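Long-range contacts in Ac-ASP-7 (Ancylostoma caninum, PDB 3S6S), which is of unknown function but, as a secreted hookworm protein of the SCP/TAPS family, probably takes part in the interaction between parasite and host: residues R75-F80 with D135-Y140; V109-A114 with E148-G153; G49-C54 with L174-F179; R16-A21 with S87-L92. One frame throughout, in Å; residues are numbered along the deposited sequence.

Contact 1. Residues R75-F80 with D135-Y140; sequences RGVTRF and DWVCVY
Strands 76-80 and 135-140 run antiparallel, their axes 4.5 Å apart at the closest, and Gly76, Thr78 and Phe80 form hydrogen-bonded pairs with Tyr140, Cys138 and Trp136, both amides of each pair in use. Between them, the non-hydrogen-bonded pairs Val77-Val139 and Arg79-Val137 set their side chains on the other face of the sheet. On the face of Thr78 and Tyr140 a polar bond crosses: Thr78 OG1 lies 2.7 Å from Tyr140 OH, at the edge of the phenol ring and in its plane. With chi1 at 62°, OG1 sits between the backbone N and the carbonyl carbon, turned to the neighbouring strand, where it also packs 3.2 Å from Cys138 CB. Tyr140 OH has a second partner in His26 NE2 of helix 16-34, so this buried hydroxyl ties the sheet to that helix. The arrangement belongs to the alpha-beta-alpha sandwich of the SCP/TAPS (CAP) domain, in which helices pack on both faces of a central sheet: helices 16-34 and 88-99 meet the face of Phe80 and Trp136, helix 54-65 that of Val137. Phe80 bends back over its partner strand. Trp136 CB stands over one face of its ring, 3.6 Å from the centroid, while the indole is slid so far aside that the two rings, near parallel, share little of their faces. Cys138 SG, joined to Cys119 in a disulfide, comes to the edge of the same phenyl ring, 3.8 Å from Phe80 CE1. At the strand start, Arg75 lays CB and CG along Val139 CG1, and its NE pairs with Glu59.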
loop_
_atom_site.group_PDB
_atom_site.type_symbol
_atom_site.label_atom_id
_atom_site.label_comp_id
_atom_site.label_asym_id
_atom_site.label_seq_id
_atom_site.Cartn_x
_atom_site.Cartn_y
_atom_site.Cartn_z
ATOM N N ARG A 75 2.200 -12.545 -4.359
ATOM C CA ARG A 75 1.918 -11.204 -3.876
ATOM C C ARG A 75 3.120 -10.600 -3.175
ATOM O O ARG A 75 4.030 -11.309 -2.762
ATOM C CB ARG A 75 0.761 -11.242 -2.871
ATOM C CG ARG A 75 -0.454 -11.984 -3.347
ATOM C CD ARG A 75 -1.032 -11.312 -4.565
ATOM N NE ARG A 75 -2.424 -11.694 -4.753
ATOM C CZ ARG A 75 -3.089 -11.535 -5.894
ATOM N NH1 ARG A 75 -2.480 -11.016 -6.957
ATOM N NH2 ARG A 75 -4.360 -11.893 -5.975
ATOM N N GLY A 76 3.099 -9.281 -3.016
ATOM C CA GLY A 76 4.014 -8.621 -2.111
ATOM C C GLY A 76 3.363 -8.631 -0.735
ATOM O O GLY A 76 2.132 -8.703 -0.627
ATOM N N VAL A 77 4.185 -8.574 0.311
ATOM C CA VAL A 77 3.691 -8.602 1.674
ATOM C C VAL A 77 4.481 -7.618 2.524
ATOM O O VAL A 77 5.704 -7.523 2.396
ATOM C CB VAL A 77 3.826 -10.015 2.308
ATOM C CG1 VAL A 77 3.247 -10.032 3.730
ATOM C CG2 VAL A 77 3.146 -11.064 1.449
ATOM N N THR A 78 3.776 -6.872 3.372
ATOM C CA THR A 78 4.408 -6.155 4.473
ATOM C C THR A 78 3.777 -6.541 5.814
ATOM O O THR A 78 2.616 -6.928 5.886
ATOM C CB THR A 78 4.341 -4.625 4.308
ATOM O OG1 THR A 78 2.966 -4.195 4.283
ATOM C CG2 THR A 78 5.077 -4.196 3.033
ATOM N N ARG A 79 4.557 -6.438 6.878
ATOM C CA ARG A 79 4.052 -6.733 8.204
ATOM C C ARG A 79 4.452 -5.621 9.138
ATOM O O ARG A 79 5.532 -5.064 9.023
ATOM C CB ARG A 79 4.608 -8.060 8.710
ATOM C CG ARG A 79 4.719 -9.098 7.624
ATOM C CD ARG A 79 5.393 -10.355 8.131
ATOM N NE ARG A 79 4.381 -11.308 8.542
ATOM C CZ ARG A 79 4.007 -12.338 7.801
ATOM N NH1 ARG A 79 4.594 -12.542 6.616
ATOM N NH2 ARG A 79 3.063 -13.162 8.259
ATOM N N PHE A 80 3.567 -5.283 10.060
ATOM C CA PHE A 80 3.927 -4.321 11.088
ATOM C C PHE A 80 3.128 -4.582 12.356
ATOM O O PHE A 80 1.950 -4.949 12.299
ATOM C CB PHE A 80 3.828 -2.873 10.578
ATOM C CG PHE A 80 2.557 -2.563 9.837
ATOM C CD1 PHE A 80 2.419 -2.898 8.495
ATOM C CD2 PHE A 80 1.502 -1.900 10.476
ATOM C CE1 PHE A 80 1.244 -2.594 7.802
ATOM C CE2 PHE A 80 0.317 -1.600 9.792
ATOM C CZ PHE A 80 0.188 -1.942 8.457
ATOM N N ASP A 135 -1.002 -7.024 15.310
ATOM C CA ASP A 135 -0.238 -7.476 14.158
ATOM C C ASP A 135 -0.991 -7.200 12.865
ATOM O O ASP A 135 -2.156 -7.577 12.727
ATOM C CB ASP A 135 0.040 -8.963 14.271
ATOM C CG ASP A 135 0.946 -9.286 15.420
ATOM O OD1 ASP A 135 0.538 -10.082 16.283
ATOM O OD2 ASP A 135 2.071 -8.749 15.459
ATOM N N TRP A 136 -0.321 -6.541 11.922
ATOM C CA TRP A 136 -0.904 -6.258 10.610
ATOM C C TRP A 136 -0.091 -6.908 9.487
ATOM O O TRP A 136 1.141 -6.929 9.533
ATOM C CB TRP A 136 -0.974 -4.749 10.374
ATOM C CG TRP A 136 -1.947 -4.055 11.273
ATOM C CD1 TRP A 136 -1.707 -3.561 12.535
ATOM C CD2 TRP A 136 -3.327 -3.787 10.999
ATOM N NE1 TRP A 136 -2.851 -2.999 13.051
ATOM C CE2 TRP A 136 -3.861 -3.130 12.132
ATOM C CE3 TRP A 136 -4.167 -4.050 9.912
ATOM C CZ2 TRP A 136 -5.193 -2.722 12.201
ATOM C CZ3 TRP A 136 -5.496 -3.648 9.986
ATOM C CH2 TRP A 136 -5.994 -2.994 11.123
ATOM N N VAL A 137 -0.768 -7.463 8.487
ATOM C CA VAL A 137 -0.089 -7.644 7.215
ATOM C C VAL A 137 -0.798 -6.908 6.100
ATOM O O VAL A 137 -2.022 -6.768 6.097
ATOM C CB VAL A 137 0.274 -9.148 6.827
ATOM C CG1 VAL A 137 0.155 -10.099 8.011
ATOM C CG2 VAL A 137 -0.495 -9.633 5.615
ATOM N N CYS A 138 0.003 -6.395 5.172
ATOM C CA CYS A 138 -0.503 -5.918 3.896
ATOM C C CYS A 138 0.004 -6.801 2.762
ATOM O O CYS A 138 1.143 -7.307 2.766
ATOM C CB CYS A 138 -0.138 -4.462 3.649
ATOM S SG CYS A 138 -0.912 -3.346 4.826
ATOM N N VAL A 139 -0.888 -6.979 1.805
ATOM C CA VAL A 139 -0.672 -7.784 0.633
ATOM C C VAL A 139 -0.857 -6.876 -0.580
ATOM O O VAL A 139 -1.816 -6.084 -0.659
ATOM C CB VAL A 139 -1.667 -8.977 0.597
ATOM C CG1 VAL A 139 -1.873 -9.458 -0.820
ATOM C CG2 VAL A 139 -1.186 -10.109 1.532
ATOM N N TYR A 140 0.086 -6.985 -1.507
ATOM C CA TYR A 140 0.144 -6.124 -2.671
ATOM C C TYR A 140 0.086 -6.968 -3.926
ATOM O O TYR A 140 0.543 -8.103 -3.934
ATOM C CB TYR A 140 1.428 -5.313 -2.648
ATOM C CG TYR A 140 1.630 -4.579 -1.346
ATOM C CD1 TYR A 140 1.983 -5.268 -0.195
ATOM C CD2 TYR A 140 1.471 -3.197 -1.264
ATOM C CE1 TYR A 140 2.174 -4.615 0.992
ATOM C CE2 TYR A 140 1.664 -2.534 -0.067
ATOM C CZ TYR A 140 2.016 -3.256 1.051
ATOM O OH TYR A 140 2.205 -2.627 2.246
#

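Contact 2. Residues V109-A114 with E148-G153; sequences VVYPKA and ESFEGG
Tyr111 OH is gripped from two directions: it donates to Glu148 OE2 at 2.5 Å, and Lys142 NZ binds it as well. OE2 is met on its syn side, 29° out of the carboxylate plane, and the phenol and carboxylate planes stand almost perpendicular. Glu148 reaches the hydroxyl with an extended side chain, and its OE1 takes the backbone N of Lys145, which helps fix the rotation of the carboxylate. Lys113 NZ, whose side chain makes a cation-pi contact with Tyr164, lies 4.6 Å from Glu148 OE2, too far for a salt bridge, yet its charge may still favour the ionised acid. Beside this polar end, the Phe150 ring lies against the turn. Tyr111 CD2 comes over one of its faces, 3.3 Å from Phe150 CE1, with the two rings oblique at 34°. Pro112 CD packs over the same ring, 3.7 Å from Phe150 CG, and Val110 CG1 touches its edge at CD2. The type I turn from Tyr111 to Ala114 thus presents tyrosine and proline together to one phenylalanine. The contact joins the end of helix 103-110 to the long loop between strands 133-140 and 169-170, while Val110 also packs on Leu29 and Ile33 of helix 16-34, whose Arg30 binds the carbonyls of Val109 and Tyr111.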
loop_
_atom_site.group_PDB
_atom_site.type_symbol
_atom_site.label_atom_id
_atom_site.label_comp_id
_atom_site.label_asym_id
_atom_site.label_seq_id
_atom_site.Cartn_x
_atom_site.Cartn_y
_atom_site.Cartn_z
ATOM N N VAL A 109 5.918 -0.662 -0.110
ATOM C CA VAL A 109 4.936 0.400 0.076
ATOM C C VAL A 109 4.964 1.405 -1.068
ATOM O O VAL A 109 3.944 1.951 -1.493
ATOM C CB VAL A 109 5.244 1.160 1.382
ATOM C CG1 VAL A 109 4.400 2.440 1.496
ATOM C CG2 VAL A 109 5.035 0.233 2.578
ATOM N N VAL A 110 6.153 1.587 -1.602
ATOM C CA VAL A 110 6.482 2.755 -2.395
ATOM C C VAL A 110 6.734 2.421 -3.887
ATOM O O VAL A 110 6.903 3.319 -4.709
ATOM C CB VAL A 110 7.680 3.448 -1.679
ATOM C CG1 VAL A 110 8.863 3.707 -2.591
ATOM C CG2 VAL A 110 7.201 4.668 -0.907
ATOM N N TYR A 111 6.717 1.123 -4.207
ATOM C CA TYR A 111 6.936 0.580 -5.547
ATOM C C TYR A 111 5.904 1.106 -6.538
ATOM O O TYR A 111 4.729 0.762 -6.444
ATOM C CB TYR A 111 6.837 -0.953 -5.483
ATOM C CG TYR A 111 7.107 -1.691 -6.773
ATOM C CD1 TYR A 111 6.452 -2.877 -7.061
ATOM C CD2 TYR A 111 8.042 -1.221 -7.692
ATOM C CE1 TYR A 111 6.705 -3.569 -8.240
ATOM C CE2 TYR A 111 8.294 -1.895 -8.867
ATOM C CZ TYR A 111 7.623 -3.066 -9.137
ATOM O OH TYR A 111 7.884 -3.749 -10.303
ATOM N N PRO A 112 6.342 1.931 -7.508
ATOM C CA PRO A 112 5.420 2.641 -8.415
ATOM C C PRO A 112 4.542 1.741 -9.283
ATOM O O PRO A 112 3.551 2.227 -9.813
ATOM C CB PRO A 112 6.361 3.473 -9.292
ATOM C CG PRO A 112 7.605 3.631 -8.467
ATOM C CD PRO A 112 7.742 2.336 -7.717
ATOM N N LYS A 113 4.866 0.454 -9.397
ATOM C CA LYS A 113 4.118 -0.434 -10.291
ATOM C C LYS A 113 3.146 -1.371 -9.575
ATOM O O LYS A 113 2.442 -2.155 -10.216
ATOM C CB LYS A 113 5.066 -1.216 -11.200
ATOM C CG LYS A 113 5.876 -0.303 -12.102
ATOM C CD LYS A 113 6.858 -1.046 -13.011
ATOM C CE LYS A 113 7.571 -0.036 -13.928
ATOM N NZ LYS A 113 8.618 -0.678 -14.754
ATOM N N ALA A 114 3.113 -1.301 -8.249
ATOM C CA ALA A 114 2.008 -1.905 -7.513
ATOM C C ALA A 114 0.770 -1.045 -7.772
ATOM O O ALA A 114 0.884 0.166 -7.901
ATOM C CB ALA A 114 2.330 -1.987 -6.011
ATOM N N GLU A 148 15.676 -3.633 -8.677
ATOM C CA GLU A 148 14.757 -3.024 -9.638
ATOM C C GLU A 148 14.703 -1.510 -9.443
ATOM O O GLU A 148 14.554 -1.027 -8.324
ATOM C CB GLU A 148 13.351 -3.627 -9.539
ATOM C CG GLU A 148 12.362 -2.998 -10.511
ATOM C CD GLU A 148 11.019 -3.698 -10.558
ATOM O OE1 GLU A 148 10.844 -4.731 -9.877
ATOM O OE2 GLU A 148 10.128 -3.221 -11.292
ATOM N N SER A 149 14.846 -0.765 -10.534
ATOM C CA SER A 149 14.774 0.696 -10.465
ATOM C C SER A 149 13.317 1.168 -10.347
ATOM O O SER A 149 12.422 0.611 -10.986
ATOM C CB SER A 149 15.436 1.337 -11.691
ATOM O OG SER A 149 15.434 2.759 -11.568
ATOM N N PHE A 150 13.091 2.189 -9.524
ATOM C CA PHE A 150 11.747 2.708 -9.286
ATOM C C PHE A 150 11.509 4.043 -9.993
ATOM O O PHE A 150 10.372 4.495 -10.088
ATOM C CB PHE A 150 11.475 2.892 -7.782
ATOM C CG PHE A 150 11.261 1.611 -7.030
ATOM C CD1 PHE A 150 11.403 0.378 -7.656
ATOM C CD2 PHE A 150 10.908 1.638 -5.686
ATOM C CE1 PHE A 150 11.198 -0.799 -6.955
ATOM C CE2 PHE A 150 10.700 0.455 -4.975
ATOM C CZ PHE A 150 10.841 -0.763 -5.612
ATOM N N GLU A 151 12.581 4.680 -10.464
ATOM C CA GLU A 151 12.477 6.002 -11.088
ATOM C C GLU A 151 11.956 5.862 -12.499
ATOM O O GLU A 151 12.025 4.777 -13.076
ATOM C CB GLU A 151 13.837 6.698 -11.122
ATOM C CG GLU A 151 14.571 6.677 -9.804
ATOM C CD GLU A 151 15.839 7.506 -9.837
ATOM O OE1 GLU A 151 16.577 7.421 -10.841
ATOM O OE2 GLU A 151 16.090 8.254 -8.863
ATOM N N GLY A 152 11.442 6.956 -13.060
ATOM C CA GLY A 152 10.928 6.928 -14.420
ATOM C C GLY A 152 9.672 7.751 -14.660
ATOM O O GLY A 152 8.892 8.018 -13.736
ATOM N N GLY A 153 9.483 8.158 -15.917
ATOM C CA GLY A 153 8.308 8.910 -16.318
ATOM C C GLY A 153 8.088 10.147 -15.473
ATOM O O GLY A 153 9.040 10.755 -14.998
#

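Contact 3. Residues G49-C54 with L174-F179; sequences GLVYDC and LCYTFF
Val51 and Tyr176 meet at the rim of a ring, and the valine can be followed outward from strand 51-53. From CB the two methyls branch, and both reach residues 174-179. Val51 CG1, anti to the backbone N (chi1 166°), meets Phe178 CE2 at 4.1 Å, the two side chains crossing at about a right angle. CG2 does more: it lies 4.1 Å from Tyr176 CD2, near the plane of the phenol ring, 3.9 Å from Phe178 CE2, and equally close to the carbonyl oxygen of Thr177. The methyl is thus wedged among two aromatic side chains and the backbone that links them. Two residues earlier, Gly49 fits under the face of Tyr176, its CA 3.9 Å from Tyr176 CE2 and displaced toward the rim of the ring. Leu174 approaches with CB and CD1, and the ring face and the leucine close on the glycine from adjoining sides; glycine's lack of a side chain is what lets the ring come this close. The backbone is held at two points. Gly49 N donates to Cys175 O over 2.8 Å, and a water that accepts from Thr177 N lies 2.8 Å from Gly49 O. These links join the short C-terminal strand 175-176, which a disulfide connects to Cys162, to the approach of strand 51-53 in the central sheet. Thr177 OG1 accepts from Phe179 N, an ST turn that bends the chain after the contact. Direct and water-mediated links thus give buried backbone atoms polar partners, and the C-terminal segment docks through both main-chain bonds and side-chain packing.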
loop_
_atom_site.group_PDB
_atom_site.type_symbol
_atom_site.label_atom_id
_atom_site.label_comp_id
_atom_site.label_asym_id
_atom_site.label_seq_id
_atom_site.Cartn_x
_atom_site.Cartn_y
_atom_site.Cartn_z
ATOM N N GLY A 49 -1.484 5.081 -7.702
ATOM C CA GLY A 49 -2.074 5.005 -6.379
ATOM C C GLY A 49 -2.394 3.538 -6.134
ATOM O O GLY A 49 -2.577 2.777 -7.080
ATOM N N LEU A 50 -2.448 3.113 -4.883
ATOM C CA LEU A 50 -2.867 1.754 -4.633
ATOM C C LEU A 50 -4.375 1.726 -4.426
ATOM O O LEU A 50 -4.923 2.410 -3.558
ATOM C CB LEU A 50 -2.159 1.178 -3.412
ATOM C CG LEU A 50 -0.634 1.130 -3.407
ATOM C CD1 LEU A 50 -0.159 0.637 -2.058
ATOM C CD2 LEU A 50 -0.113 0.227 -4.517
ATOM N N VAL A 51 -5.053 0.926 -5.232
ATOM C CA VAL A 51 -6.448 0.665 -4.981
ATOM C C VAL A 51 -6.580 -0.249 -3.769
ATOM O O VAL A 51 -5.959 -1.301 -3.723
ATOM C CB VAL A 51 -7.100 0.008 -6.197
ATOM C CG1 VAL A 51 -8.451 -0.559 -5.821
ATOM C CG2 VAL A 51 -7.196 1.015 -7.334
ATOM N N TYR A 52 -7.374 0.169 -2.784
ATOM C CA TYR A 52 -7.696 -0.689 -1.652
ATOM C C TYR A 52 -8.666 -1.789 -2.069
ATOM O O TYR A 52 -9.766 -1.517 -2.548
ATOM C CB TYR A 52 -8.251 0.086 -0.442
ATOM C CG TYR A 52 -8.151 -0.779 0.797
ATOM C CD1 TYR A 52 -7.053 -0.681 1.642
ATOM C CD2 TYR A 52 -9.107 -1.754 1.065
ATOM C CE1 TYR A 52 -6.926 -1.502 2.742
ATOM C CE2 TYR A 52 -8.997 -2.582 2.168
ATOM C CZ TYR A 52 -7.903 -2.455 3.002
ATOM O OH TYR A 52 -7.780 -3.280 4.097
ATOM N N ASP A 53 -8.245 -3.032 -1.874
ATOM C CA ASP A 53 -8.928 -4.181 -2.452
ATOM C C ASP A 53 -9.278 -5.186 -1.359
ATOM O O ASP A 53 -8.385 -5.834 -0.795
ATOM C CB ASP A 53 -8.023 -4.824 -3.508
ATOM C CG ASP A 53 -8.636 -6.066 -4.164
ATOM O OD1 ASP A 53 -9.375 -6.843 -3.515
ATOM O OD2 ASP A 53 -8.342 -6.278 -5.359
ATOM N N CYS A 54 -10.579 -5.318 -1.088
ATOM C CA CYS A 54 -11.089 -6.185 -0.029
ATOM C C CYS A 54 -10.693 -7.633 -0.228
ATOM O O CYS A 54 -10.504 -8.359 0.746
ATOM C CB CYS A 54 -12.612 -6.097 0.076
ATOM S SG CYS A 54 -13.267 -4.428 0.303
ATOM N N LEU A 174 -1.802 10.720 -9.005
ATOM C CA LEU A 174 -1.601 9.283 -8.986
ATOM C C LEU A 174 -2.353 8.669 -10.161
ATOM O O LEU A 174 -3.422 9.157 -10.532
ATOM C CB LEU A 174 -2.069 8.682 -7.657
ATOM C CG LEU A 174 -1.240 9.101 -6.435
ATOM C CD1 LEU A 174 -1.901 8.644 -5.158
ATOM C CD2 LEU A 174 0.186 8.556 -6.536
ATOM N N CYS A 175 -1.761 7.629 -10.761
ATOM C CA CYS A 175 -2.423 6.796 -11.764
ATOM C C CYS A 175 -3.208 5.668 -11.092
ATOM O O CYS A 175 -2.719 5.026 -10.164
ATOM C CB CYS A 175 -1.399 6.204 -12.730
ATOM S SG CYS A 175 -0.421 7.440 -13.627
ATOM N N TYR A 176 -4.432 5.439 -11.544
ATOM C CA TYR A 176 -5.241 4.346 -11.012
ATOM C C TYR A 176 -5.698 3.409 -12.126
ATOM O O TYR A 176 -6.274 3.849 -13.118
ATOM C CB TYR A 176 -6.464 4.885 -10.264
ATOM C CG TYR A 176 -6.148 5.614 -8.978
ATOM C CD1 TYR A 176 -5.793 6.964 -8.981
ATOM C CD2 TYR A 176 -6.207 4.960 -7.759
ATOM C CE1 TYR A 176 -5.511 7.636 -7.803
ATOM C CE2 TYR A 176 -5.919 5.621 -6.583
ATOM C CZ TYR A 176 -5.580 6.965 -6.613
ATOM O OH TYR A 176 -5.299 7.619 -5.439
ATOM N N THR A 177 -5.427 2.121 -11.971
ATOM C CA THR A 177 -6.018 1.138 -12.859
ATOM C C THR A 177 -6.683 0.041 -12.042
ATOM O O THR A 177 -6.278 -0.219 -10.923
ATOM C CB THR A 177 -5.000 0.546 -13.846
ATOM O OG1 THR A 177 -5.649 -0.457 -14.634
ATOM C CG2 THR A 177 -3.834 -0.090 -13.108
ATOM N N PHE A 178 -7.712 -0.583 -12.601
ATOM C CA PHE A 178 -8.427 -1.653 -11.927
ATOM C C PHE A 178 -8.193 -2.969 -12.636
ATOM O O PHE A 178 -8.758 -3.993 -12.269
ATOM C CB PHE A 178 -9.927 -1.353 -11.863
ATOM C CG PHE A 178 -10.258 -0.147 -11.041
ATOM C CD1 PHE A 178 -10.344 1.109 -11.629
ATOM C CD2 PHE A 178 -10.450 -0.262 -9.676
ATOM C CE1 PHE A 178 -10.625 2.227 -10.875
ATOM C CE2 PHE A 178 -10.745 0.833 -8.923
ATOM C CZ PHE A 178 -10.836 2.094 -9.528
ATOM N N PHE A 179 -7.346 -2.933 -13.656
ATOM C CA PHE A 179 -7.086 -4.119 -14.458
ATOM C C PHE A 179 -5.608 -4.171 -14.858
ATOM O O PHE A 179 -5.254 -4.052 -16.033
ATOM C CB PHE A 179 -8.029 -4.139 -15.669
ATOM C CG PHE A 179 -9.500 -4.028 -15.294
ATOM C CD1 PHE A 179 -10.222 -2.869 -15.568
ATOM C CD2 PHE A 179 -10.153 -5.081 -14.649
ATOM C CE1 PHE A 179 -11.565 -2.765 -15.223
ATOM C CE2 PHE A 179 -11.496 -4.980 -14.293
ATOM C CZ PHE A 179 -12.201 -3.820 -14.579
HETATM O O HOH W 1 -4.136 1.844 -9.261
#

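Contact 4. Residues R16-A21 with S87-L92; sequences RPFREA and SAISAL
An apolar contact between two helix starts, partly open at the surface, joins Phe18 of helix 16-34 to Ala88, Ile89 and Leu92 of helix 88-99. The short helical segments run nearly parallel, 8° between their directions, but their axes stay 10.4 Å apart, and the Phe18 ring bridges much of that distance. With CG anti to the carbonyl carbon (chi1 -62°), the ring leans across to the other helix. Ala88 CB meets its outer edge close to the ring plane, 3.7 Å from Phe18 CZ. Ile89 approaches from above instead: its CD1 stands over one face, offset toward the rim and 4.0 Å from Phe18 CD2, a CH-pi contact. Ile89 CD1 also touches Pro17 CB at 4.2 Å, so the end of the isoleucine is shared between the proline and the phenyl ring. Leu92 takes another part of the ring edge with CG, and one turn further along helix 16-34 its CD1 packs 3.6 Å from Ala21 CB. Polar groups serve each helix separately. Ser87 is the N-cap of helix 88-99, its OG accepting from Ser90 N, while Arg16 NE and Glu20 OE2 make a salt bridge of 2.9 Å one turn apart on their own helix. The bond meets the carboxylate from above its plane, 55° out of it. Both helices rest on one face of the central sheet: Phe18 and Leu92 also pack on Trp136 of strand 133-140, and Ala88 on Met134 of that strand, so both helices meet at the indole.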
loop_
_atom_site.group_PDB
_atom_site.type_symbol
_atom_site.label_atom_id
_atom_site.label_comp_id
_atom_site.label_asym_id
_atom_site.label_seq_id
_atom_site.Cartn_x
_atom_site.Cartn_y
_atom_site.Cartn_z
ATOM N N ARG A 16 -13.216 0.915 9.208
ATOM C CA ARG A 16 -12.912 2.082 8.398
ATOM C C ARG A 16 -11.687 2.909 8.831
ATOM O O ARG A 16 -10.763 3.092 8.053
ATOM C CB ARG A 16 -14.159 2.957 8.296
ATOM C CG ARG A 16 -14.010 4.139 7.373
ATOM C CD ARG A 16 -15.367 4.679 6.971
ATOM N NE ARG A 16 -15.224 5.847 6.119
ATOM C CZ ARG A 16 -16.045 6.891 6.146
ATOM N NH1 ARG A 16 -17.065 6.899 6.997
ATOM N NH2 ARG A 16 -15.840 7.925 5.332
ATOM N N PRO A 17 -11.677 3.430 10.066
ATOM C CA PRO A 17 -10.528 4.290 10.386
ATOM C C PRO A 17 -9.174 3.560 10.330
ATOM O O PRO A 17 -8.167 4.191 10.006
ATOM C CB PRO A 17 -10.836 4.794 11.804
ATOM C CG PRO A 17 -11.801 3.828 12.360
ATOM C CD PRO A 17 -12.594 3.272 11.205
ATOM N N PHE A 18 -9.147 2.266 10.632
ATOM C CA PHE A 18 -7.907 1.492 10.492
ATOM C C PHE A 18 -7.496 1.360 9.028
ATOM O O PHE A 18 -6.353 1.633 8.674
ATOM C CB PHE A 18 -8.039 0.112 11.133
ATOM C CG PHE A 18 -8.290 0.166 12.597
ATOM C CD1 PHE A 18 -9.582 0.115 13.091
ATOM C CD2 PHE A 18 -7.235 0.302 13.490
ATOM C CE1 PHE A 18 -9.819 0.179 14.461
ATOM C CE2 PHE A 18 -7.462 0.366 14.864
ATOM C CZ PHE A 18 -8.751 0.307 15.349
ATOM N N ARG A 19 -8.456 0.956 8.198
ATOM C CA ARG A 19 -8.289 0.894 6.759
ATOM C C ARG A 19 -7.847 2.230 6.187
ATOM O O ARG A 19 -6.986 2.296 5.301
ATOM C CB ARG A 19 -9.602 0.481 6.098
ATOM C CG ARG A 19 -9.602 0.622 4.592
ATOM C CD ARG A 19 -10.852 0.011 3.986
ATOM N NE ARG A 19 -12.002 0.900 4.110
ATOM C CZ ARG A 19 -13.129 0.600 4.752
ATOM N NH1 ARG A 19 -13.281 -0.579 5.343
ATOM N NH2 ARG A 19 -14.113 1.489 4.805
ATOM N N GLU A 20 -8.427 3.303 6.700
ATOM C CA GLU A 20 -8.162 4.620 6.158
ATOM C C GLU A 20 -6.797 5.127 6.564
ATOM O O GLU A 20 -6.082 5.728 5.762
ATOM C CB GLU A 20 -9.261 5.577 6.585
ATOM C CG GLU A 20 -10.596 5.155 6.014
ATOM C CD GLU A 20 -11.555 6.302 5.854
ATOM O OE1 GLU A 20 -11.334 7.346 6.507
ATOM O OE2 GLU A 20 -12.525 6.150 5.075
ATOM N N ALA A 21 -6.433 4.860 7.808
ATOM C CA ALA A 21 -5.134 5.262 8.320
ATOM C C ALA A 21 -4.016 4.603 7.498
ATOM O O ALA A 21 -3.029 5.247 7.134
ATOM C CB ALA A 21 -5.013 4.894 9.808
ATOM N N SER A 87 -5.614 3.434 22.962
ATOM C CA SER A 87 -6.562 3.074 21.922
ATOM C C SER A 87 -5.862 2.452 20.717
ATOM O O SER A 87 -4.784 2.886 20.297
ATOM C CB SER A 87 -7.323 4.308 21.462
ATOM O OG SER A 87 -6.577 4.997 20.482
ATOM N N ALA A 88 -6.490 1.435 20.153
ATOM C CA ALA A 88 -5.910 0.744 19.021
ATOM C C ALA A 88 -5.538 1.734 17.921
ATOM O O ALA A 88 -4.493 1.606 17.292
ATOM C CB ALA A 88 -6.875 -0.316 18.496
ATOM N N ILE A 89 -6.381 2.734 17.706
ATOM C CA ILE A 89 -6.197 3.617 16.568
ATOM C C ILE A 89 -4.976 4.516 16.723
ATOM O O ILE A 89 -4.365 4.919 15.736
ATOM C CB ILE A 89 -7.449 4.489 16.299
ATOM C CG1 ILE A 89 -7.317 5.209 14.950
ATOM C CG2 ILE A 89 -7.676 5.494 17.438
ATOM C CD1 ILE A 89 -7.195 4.254 13.758
ATOM N N SER A 90 -4.637 4.859 17.959
ATOM C CA SER A 90 -3.474 5.708 18.188
ATOM C C SER A 90 -2.201 4.871 18.071
ATOM O O SER A 90 -1.210 5.312 17.495
ATOM C CB SER A 90 -3.550 6.388 19.559
ATOM O OG SER A 90 -4.550 7.395 19.567
ATOM N N ALA A 91 -2.250 3.659 18.612
ATOM C CA ALA A 91 -1.129 2.738 18.520
ATOM C C ALA A 91 -0.749 2.480 17.056
ATOM O O ALA A 91 0.432 2.538 16.688
ATOM C CB ALA A 91 -1.464 1.430 19.229
ATOM N N LEU A 92 -1.763 2.197 16.237
ATOM C CA LEU A 92 -1.584 1.934 14.816
ATOM C C LEU A 92 -0.821 3.078 14.198
ATOM O O LEU A 92 0.191 2.880 13.519
ATOM C CB LEU A 92 -2.942 1.807 14.131
ATOM C CG LEU A 92 -3.058 1.213 12.717
ATOM C CD1 LEU A 92 -3.509 2.266 11.717
ATOM C CD2 LEU A 92 -1.783 0.490 12.249
#

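How the contacts relate
Contacts 1 and 3 are buried, contact 2 partly so, and contact 4 lies at the surface. Contacts 1 and 3 both reach the central sheet, on opposite sides of the chain's centre; the first is regular strand pairing, the second a single direct backbone bond helped by water. Contact 4 is carbon packing alone between its helices, yet it touches contact 1 where Trp136 meets Phe18 and Leu92. Contact 2 combines a carboxylate at a tyrosine hydroxyl with ring packing and touches contact 3 through Ala114 and Leu50. Helix 16-34 forms one side of contact 4 and touches the other three. Contacts 2 and 4 lie farthest apart, their centres about 27 Å from each other.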